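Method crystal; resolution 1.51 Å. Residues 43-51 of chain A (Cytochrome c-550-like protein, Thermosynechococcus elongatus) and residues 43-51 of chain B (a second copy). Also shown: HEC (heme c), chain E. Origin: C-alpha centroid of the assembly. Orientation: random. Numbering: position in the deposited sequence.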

ATOM      1  N   PHE A  43       1.336  -7.794   4.720  1.00 15.39           N
ATOM      2  CA  PHE A  43       0.437  -7.449   3.645  1.00 16.42           C
ATOM      3  C   PHE A  43       0.071  -5.958   3.747  1.00 14.20           C
ATOM      4  O   PHE A  43       0.055  -5.245   2.757  1.00 15.07           O
ATOM      5  CB  PHE A  43      -0.796  -8.338   3.731  1.00 12.02           C
ATOM      6  CG  PHE A  43      -1.843  -8.059   2.683  1.00 10.71           C
ATOM      7  CD1 PHE A  43      -1.799  -8.670   1.450  1.00 12.54           C
ATOM      8  CD2 PHE A  43      -2.886  -7.181   2.962  1.00 10.17           C
ATOM      9  CE1 PHE A  43      -2.779  -8.428   0.509  1.00 14.74           C
ATOM     10  CE2 PHE A  43      -3.876  -6.966   2.018  1.00 17.37           C
ATOM     11  CZ  PHE A  43      -3.775  -7.566   0.785  1.00 13.35           C
ATOM     12  N   GLU A  44      -0.267  -5.528   4.957  1.00 15.14           N
ATOM     13  CA  GLU A  44      -0.665  -4.136   5.181  1.00 17.00           C
ATOM     14  C   GLU A  44       0.449  -3.181   4.808  1.00 20.72           C
ATOM     15  O   GLU A  44       0.174  -2.062   4.380  1.00 22.04           O
ATOM     16  CB  GLU A  44      -1.018  -3.917   6.646  1.00 18.91           C
ATOM     17  CG  GLU A  44      -2.244  -4.668   7.074  1.00 23.76           C
ATOM     18  CD  GLU A  44      -2.540  -4.471   8.538  1.00 30.07           C
ATOM     19  OE1 GLU A  44      -3.730  -4.325   8.871  1.00 37.06           O
ATOM     20  OE2 GLU A  44      -1.575  -4.441   9.343  1.00 31.19           O
ATOM     21  N   GLU A  45       1.703  -3.614   4.960  1.00 20.05           N
ATOM     22  CA  GLU A  45       2.831  -2.717   4.714  1.00 21.22           C
ATOM     23  C   GLU A  45       3.276  -2.671   3.262  1.00 25.78           C
ATOM     24  O   GLU A  45       3.791  -1.648   2.789  1.00 24.18           O
ATOM     25  CB  GLU A  45       4.019  -3.037   5.643  1.00 20.39           C
ATOM     26  CG  GLU A  45       3.707  -2.989   7.166  1.00 35.22           C
ATOM     27  CD  GLU A  45       3.126  -1.658   7.688  1.00 44.81           C
ATOM     28  OE1 GLU A  45       3.162  -0.621   6.974  1.00 43.46           O
ATOM     29  OE2 GLU A  45       2.631  -1.654   8.842  1.00 49.31           O
ATOM     30  N   ASN A  46       3.039  -3.754   2.533  1.00 15.61           N
ATOM     31  CA  ASN A  46       3.657  -3.929   1.226  1.00 13.81           C
ATOM     32  C   ASN A  46       2.713  -4.067   0.057  1.00 13.47           C
ATOM     33  O   ASN A  46       3.155  -3.961  -1.097  1.00 14.72           O
ATOM     34  CB  ASN A  46       4.594  -5.148   1.239  1.00 15.05           C
ATOM     35  CG  ASN A  46       5.767  -4.951   2.161  1.00 17.58           C
ATOM     36  OD1 ASN A  46       6.643  -4.117   1.886  1.00 22.13           O
ATOM     37  ND2 ASN A  46       5.792  -5.680   3.277  1.00 20.41           N
ATOM     38  N   CYS A  47       1.454  -4.386   0.341  1.00 15.30           N
ATOM     39  CA  CYS A  47       0.551  -4.856  -0.708  1.00 13.45           C
ATOM     40  C   CYS A  47      -0.788  -4.132  -0.745  1.00 14.38           C
ATOM     41  O   CYS A  47      -1.549  -4.263  -1.714  1.00 13.57           O
ATOM     42  CB  CYS A  47       0.269  -6.376  -0.560  1.00 10.73           C
ATOM     43  SG  CYS A  47       1.742  -7.327  -0.217  1.00 14.90           S
ATOM     44  N   LYS A  48      -1.098  -3.414   0.327  1.00 15.59           N
ATOM     45  CA  LYS A  48      -2.456  -2.898   0.527  1.00 15.59           C
ATOM     46  C   LYS A  48      -2.898  -1.790  -0.438  1.00 13.87           C
ATOM     47  O   LYS A  48      -4.084  -1.593  -0.625  1.00 18.57           O
ATOM     48  CB  LYS A  48      -2.669  -2.462   1.989  1.00 16.15           C
ATOM     49  CG  LYS A  48      -4.110  -2.302   2.393  1.00 18.13           C
ATOM     50  CD  LYS A  48      -4.173  -2.108   3.892  1.00 18.93           C
ATOM     51  CE  LYS A  48      -5.540  -1.628   4.324  1.00 24.98           C
ATOM     52  NZ  LYS A  48      -5.604  -1.651   5.803  1.00 31.86           N
ATOM     53  N   ASN A  49      -1.963  -1.053  -1.032  1.00 16.10           N
ATOM     54  CA  ASN A  49      -2.395   0.010  -1.949  1.00 17.79           C
ATOM     55  C   ASN A  49      -3.156  -0.605  -3.129  1.00 14.88           C
ATOM     56  O   ASN A  49      -4.060  -0.000  -3.660  1.00 14.33           O
ATOM     57  CB  ASN A  49      -1.229   0.769  -2.562  1.00 14.54           C
ATOM     58  CG  ASN A  49      -0.311   1.443  -1.553  1.00 11.07           C
ATOM     59  OD1 ASN A  49       0.646   2.066  -1.987  1.00 16.26           O
ATOM     60  ND2 ASN A  49      -0.568   1.338  -0.254  1.00 14.06           N
ATOM     61  N   CYS A  50      -2.752  -1.817  -3.562  1.00 12.06           N
ATOM     62  CA  CYS A  50      -3.371  -2.431  -4.725  1.00 10.37           C
ATOM     63  C   CYS A  50      -4.355  -3.524  -4.399  1.00 10.69           C
ATOM     64  O   CYS A  50      -5.195  -3.885  -5.225  1.00 12.13           O
ATOM     65  CB  CYS A  50      -2.277  -2.968  -5.679  1.00 14.36           C
ATOM     66  SG  CYS A  50      -1.238  -1.582  -6.349  1.00 16.02           S
ATOM     67  N   HIS A  51      -4.224  -4.089  -3.204  1.00 14.79           N
ATOM     68  CA  HIS A  51      -4.948  -5.347  -2.926  1.00 10.87           C
ATOM     69  C   HIS A  51      -5.798  -5.228  -1.696  1.00 19.77           C
ATOM     70  O   HIS A  51      -6.187  -6.234  -1.105  1.00 14.82           O
ATOM     71  CB  HIS A  51      -3.986  -6.537  -2.753  1.00 10.16           C
ATOM     72  CG  HIS A  51      -3.327  -6.967  -4.015  1.00 10.26           C
ATOM     73  ND1 HIS A  51      -4.035  -7.458  -5.091  1.00 11.21           N
ATOM     74  CD2 HIS A  51      -2.025  -7.050  -4.350  1.00 15.48           C
ATOM     75  CE1 HIS A  51      -3.184  -7.834  -6.038  1.00 11.46           C
ATOM     76  NE2 HIS A  51      -1.968  -7.558  -5.617  1.00 11.71           N
TER
ATOM     77  N   PHE B  43      -0.630   7.470   4.174  1.00 14.71           N
ATOM     78  CA  PHE B  43       0.312   7.300   3.090  1.00 16.18           C
ATOM     79  C   PHE B  43       0.779   5.835   3.032  1.00 12.83           C
ATOM     80  O   PHE B  43       0.899   5.261   1.968  1.00 13.27           O
ATOM     81  CB  PHE B  43       1.503   8.214   3.340  1.00 15.85           C
ATOM     82  CG  PHE B  43       2.568   8.115   2.290  1.00 12.43           C
ATOM     83  CD1 PHE B  43       2.476   8.816   1.101  1.00 11.66           C
ATOM     84  CD2 PHE B  43       3.683   7.293   2.510  1.00 12.79           C
ATOM     85  CE1 PHE B  43       3.487   8.697   0.125  1.00 12.39           C
ATOM     86  CE2 PHE B  43       4.704   7.198   1.544  1.00 15.88           C
ATOM     87  CZ  PHE B  43       4.604   7.888   0.361  1.00 16.16           C
ATOM     88  N   GLU B  44       1.017   5.240   4.187  1.00 15.85           N
ATOM     89  CA  GLU B  44       1.410   3.827   4.233  1.00 16.81           C
ATOM     90  C   GLU B  44       0.293   2.931   3.674  1.00 19.05           C
ATOM     91  O   GLU B  44       0.568   2.045   2.853  1.00 19.69           O
ATOM     92  CB  GLU B  44       1.755   3.459   5.650  1.00 13.76           C
ATOM     93  CG  GLU B  44       2.941   4.238   6.130  1.00 14.95           C
ATOM     94  CD  GLU B  44       3.233   4.046   7.595  1.00 21.11           C
ATOM     95  OE1 GLU B  44       4.397   4.255   7.992  1.00 27.79           O
ATOM     96  OE2 GLU B  44       2.303   3.702   8.345  1.00 27.25           O
ATOM     97  N   GLU B  45      -0.954   3.195   4.081  1.00 18.14           N
ATOM     98  CA  GLU B  45      -2.095   2.346   3.697  1.00 18.05           C
ATOM     99  C   GLU B  45      -2.446   2.455   2.213  1.00 24.16           C
ATOM    100  O   GLU B  45      -2.945   1.499   1.614  1.00 24.81           O
ATOM    101  CB  GLU B  45      -3.340   2.650   4.547  1.00 18.80           C
ATOM    102  CG  GLU B  45      -3.154   2.481   6.027  1.00 26.02           C
ATOM    103  CD  GLU B  45      -4.475   2.383   6.781  1.00 42.07           C
ATOM    104  OE1 GLU B  45      -5.541   2.224   6.133  1.00 46.06           O
ATOM    105  OE2 GLU B  45      -4.446   2.471   8.027  1.00 46.76           O
ATOM    106  N   ASN B  46      -2.161   3.604   1.603  1.00 14.73           N
ATOM    107  CA  ASN B  46      -2.717   3.908   0.291  1.00 12.03           C
ATOM    108  C   ASN B  46      -1.762   4.246  -0.824  1.00  9.84           C
ATOM    109  O   ASN B  46      -2.100   4.170  -1.991  1.00 11.37           O
ATOM    110  CB  ASN B  46      -3.718   5.083   0.417  1.00 10.36           C
ATOM    111  CG  ASN B  46      -4.926   4.719   1.228  1.00 15.02           C
ATOM    112  OD1 ASN B  46      -5.834   4.053   0.720  1.00 17.65           O
ATOM    113  ND2 ASN B  46      -4.955   5.123   2.488  1.00 16.27           N
ATOM    114  N   CYS B  47      -0.528   4.607  -0.444  1.00 14.54           N
ATOM    115  CA  CYS B  47       0.381   5.222  -1.407  1.00 15.59           C
ATOM    116  C   CYS B  47       1.811   4.663  -1.457  1.00 11.79           C
ATOM    117  O   CYS B  47       2.458   4.672  -2.523  1.00 13.23           O
ATOM    118  CB  CYS B  47       0.484   6.723  -1.098  1.00 11.05           C
ATOM    119  SG  CYS B  47      -1.040   7.519  -0.557  1.00 13.95           S
ATOM    120  N   LYS B  48       2.301   4.207  -0.309  1.00 14.60           N
ATOM    121  CA  LYS B  48       3.715   3.869  -0.146  1.00 14.12           C
ATOM    122  C   LYS B  48       4.182   2.766  -1.090  1.00 12.73           C
ATOM    123  O   LYS B  48       5.361   2.696  -1.416  1.00 14.57           O
ATOM    124  CB  LYS B  48       3.997   3.430   1.308  1.00 14.97           C
ATOM    125  CG  LYS B  48       5.471   3.251   1.657  1.00 20.39           C
ATOM    126  CD  LYS B  48       5.604   2.748   3.078  1.00 21.99           C
ATOM    127  CE  LYS B  48       7.051   2.438   3.415  1.00 25.84           C
ATOM    128  NZ  LYS B  48       7.218   2.190   4.866  1.00 27.67           N
ATOM    129  N   ASN B  49       3.263   1.902  -1.526  1.00 15.36           N
ATOM    130  CA  ASN B  49       3.735   0.722  -2.260  1.00 14.51           C
ATOM    131  C   ASN B  49       4.287   1.193  -3.617  1.00 11.96           C
ATOM    132  O   ASN B  49       5.171   0.556  -4.189  1.00 17.83           O
ATOM    133  CB  ASN B  49       2.606  -0.276  -2.573  1.00 12.46           C
ATOM    134  CG  ASN B  49       1.854  -0.842  -1.347  1.00 13.23           C
ATOM    135  OD1 ASN B  49       0.796  -1.398  -1.574  1.00 15.28           O
ATOM    136  ND2 ASN B  49       2.354  -0.711  -0.111  1.00 12.10           N
ATOM    137  N   CYS B  50       3.710   2.289  -4.136  1.00 13.91           N
ATOM    138  CA  CYS B  50       4.204   2.891  -5.367  1.00 13.26           C
ATOM    139  C   CYS B  50       5.135   4.057  -5.103  1.00 13.24           C
ATOM    140  O   CYS B  50       5.895   4.406  -5.985  1.00 14.39           O
ATOM    141  CB  CYS B  50       3.023   3.424  -6.213  1.00 10.49           C
ATOM    142  SG  CYS B  50       1.991   2.036  -6.806  1.00 16.00           S
ATOM    143  N   HIS B  51       5.029   4.685  -3.928  1.00 11.81           N
ATOM    144  CA  HIS B  51       5.772   5.916  -3.664  1.00 11.66           C
ATOM    145  C   HIS B  51       6.732   5.756  -2.493  1.00 17.07           C
ATOM    146  O   HIS B  51       6.996   6.703  -1.780  1.00 15.81           O
ATOM    147  CB  HIS B  51       4.826   7.109  -3.410  1.00 11.12           C
ATOM    148  CG  HIS B  51       4.045   7.556  -4.611  1.00 11.22           C
ATOM    149  ND1 HIS B  51       4.614   8.189  -5.698  1.00 14.27           N
ATOM    150  CD2 HIS B  51       2.711   7.553  -4.845  1.00 14.21           C
ATOM    151  CE1 HIS B  51       3.678   8.502  -6.573  1.00 11.33           C
ATOM    152  NE2 HIS B  51       2.523   8.128  -6.071  1.00 11.07           N
TER
HETATM  153 FE   HEC E 301       0.636   8.502  -7.030  1.00 13.64          FE
HETATM  154  CHA HEC E 301       1.878  10.633  -9.440  1.00 12.98           C
HETATM  155  CHB HEC E 301       0.322  11.099  -4.859  1.00 12.57           C
HETATM  156  CHC HEC E 301      -0.992   6.391  -4.742  1.00 13.90           C
HETATM  157  CHD HEC E 301       1.447   5.811  -8.915  1.00 13.66           C
HETATM  158  NA  HEC E 301       1.061  10.462  -7.087  1.00 12.79           N
HETATM  159  C1A HEC E 301       1.559  11.139  -8.189  1.00 12.74           C
HETATM  160  C2A HEC E 301       1.756  12.498  -7.811  1.00 13.79           C
HETATM  161  C3A HEC E 301       1.317  12.661  -6.533  1.00 12.64           C
HETATM  162  C4A HEC E 301       0.845  11.391  -6.098  1.00 16.29           C
HETATM  163  CMA HEC E 301       1.293  13.907  -5.688  1.00 18.49           C
HETATM  164  CAA HEC E 301       2.326  13.601  -8.692  1.00 21.05           C
HETATM  165  CBA HEC E 301       3.834  13.788  -8.435  1.00 15.01           C
HETATM  166  CGA HEC E 301       4.471  14.910  -9.244  1.00 19.27           C
HETATM  167  O1A HEC E 301       3.729  15.672  -9.862  1.00 19.87           O
HETATM  168  O2A HEC E 301       5.715  15.106  -9.294  1.00 17.37           O
HETATM  169  NB  HEC E 301      -0.222   8.693  -5.169  1.00 14.35           N
HETATM  170  C1B HEC E 301      -0.195   9.840  -4.487  1.00 11.21           C
HETATM  171  C2B HEC E 301      -0.812   9.639  -3.215  1.00 12.67           C
HETATM  172  C3B HEC E 301      -1.224   8.314  -3.127  1.00 13.89           C
HETATM  173  C4B HEC E 301      -0.791   7.744  -4.415  1.00 16.00           C
HETATM  174  CMB HEC E 301      -1.044  10.699  -2.162  1.00 15.94           C
HETATM  175  CAB HEC E 301      -1.905   7.612  -1.973  1.00 14.58           C
HETATM  176  CBB HEC E 301      -3.222   7.958  -1.901  1.00 18.03           C
HETATM  177  NC  HEC E 301       0.251   6.479  -6.844  1.00 12.75           N
HETATM  178  C1C HEC E 301      -0.405   5.827  -5.848  1.00 13.82           C
HETATM  179  C2C HEC E 301      -0.281   4.453  -6.106  1.00 15.74           C
HETATM  180  C3C HEC E 301       0.395   4.275  -7.293  1.00 16.36           C
HETATM  181  C4C HEC E 301       0.730   5.575  -7.772  1.00 14.90           C
HETATM  182  CMC HEC E 301      -0.868   3.397  -5.199  1.00 16.21           C
HETATM  183  CAC HEC E 301       0.775   2.941  -7.873  1.00 14.18           C
HETATM  184  CBC HEC E 301      -0.172   2.187  -8.448  1.00 16.14           C
HETATM  185  ND  HEC E 301       1.499   8.279  -8.782  1.00 14.33           N
HETATM  186  C1D HEC E 301       1.692   7.099  -9.402  1.00 14.72           C
HETATM  187  C2D HEC E 301       2.179   7.269 -10.760  1.00 15.48           C
HETATM  188  C3D HEC E 301       2.283   8.611 -10.920  1.00 17.15           C
HETATM  189  C4D HEC E 301       1.880   9.226  -9.650  1.00 15.08           C
HETATM  190  CMD HEC E 301       2.497   6.200 -11.768  1.00 17.13           C
HETATM  191  CAD HEC E 301       2.723   9.322 -12.170  1.00 18.66           C
HETATM  192  CBD HEC E 301       1.404   9.887 -12.739  1.00 27.16           C
HETATM  193  CGD HEC E 301       1.277  10.482 -14.112  1.00 29.52           C
HETATM  194  O1D HEC E 301       0.337  10.140 -14.873  1.00 31.34           O
HETATM  195  O2D HEC E 301       2.116  11.320 -14.477  1.00 26.44           O
HETATM  196  O   HOH W   1       0.457  -0.901   1.993  1.00 18.59           O
HETATM  197  O   HOH W   2       5.194  -0.286   0.923  1.00 23.75           O
HETATM  198  O   HOH W   3      -4.379   2.618  -2.433  1.00 28.05           O

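Two copies of the same asparagine hold this contact together by reciprocal side-chain-to-backbone bonding. A:Asn49 N donates to B:Asn49 OD1 at 2.8 Å and B:Asn49 N donates to A:Asn49 OD1 at 2.7 Å, both with N-H...O angles of 148°; the second distance is less certain because A:Asn49 OD1 is crowded in the model. Each CA-to-CB bond points toward the other stretch, and both chi1 angles are -59° (m), so each carboxamide reaches its partner's backbone. These two residues lose the most area to the opposite stretch, 117 and 97 of 511 Å² in total. Asparagine suits the site because one short side chain carries both an acceptor and a donor.

The donor ends differ. A:Asn49 ND2 makes weak hydrogen bonds to B:Glu45 O (3.0 Å, 127°) and B:Glu44 O (3.4 Å, 145°), whereas B:Asn49 ND2 donates to two waters. Water 1 (2.8 Å from B:Asn49 ND2) in turn donates to A:Glu44 O at 2.7 Å and B:Glu44 O at 3.1 Å, bridging carbonyls that cannot bond each other.

One charged pair lies beside the asparagines: the extended A:Lys48 brings NZ within 3.9 Å of B:Glu45 OE1, a long salt bridge. Beside these polar contacts, A:Asn49 CB packs 3.7 Å from HEC CMC, on the heme bound covalently through B:Cys47 SG and B:Cys50 SG.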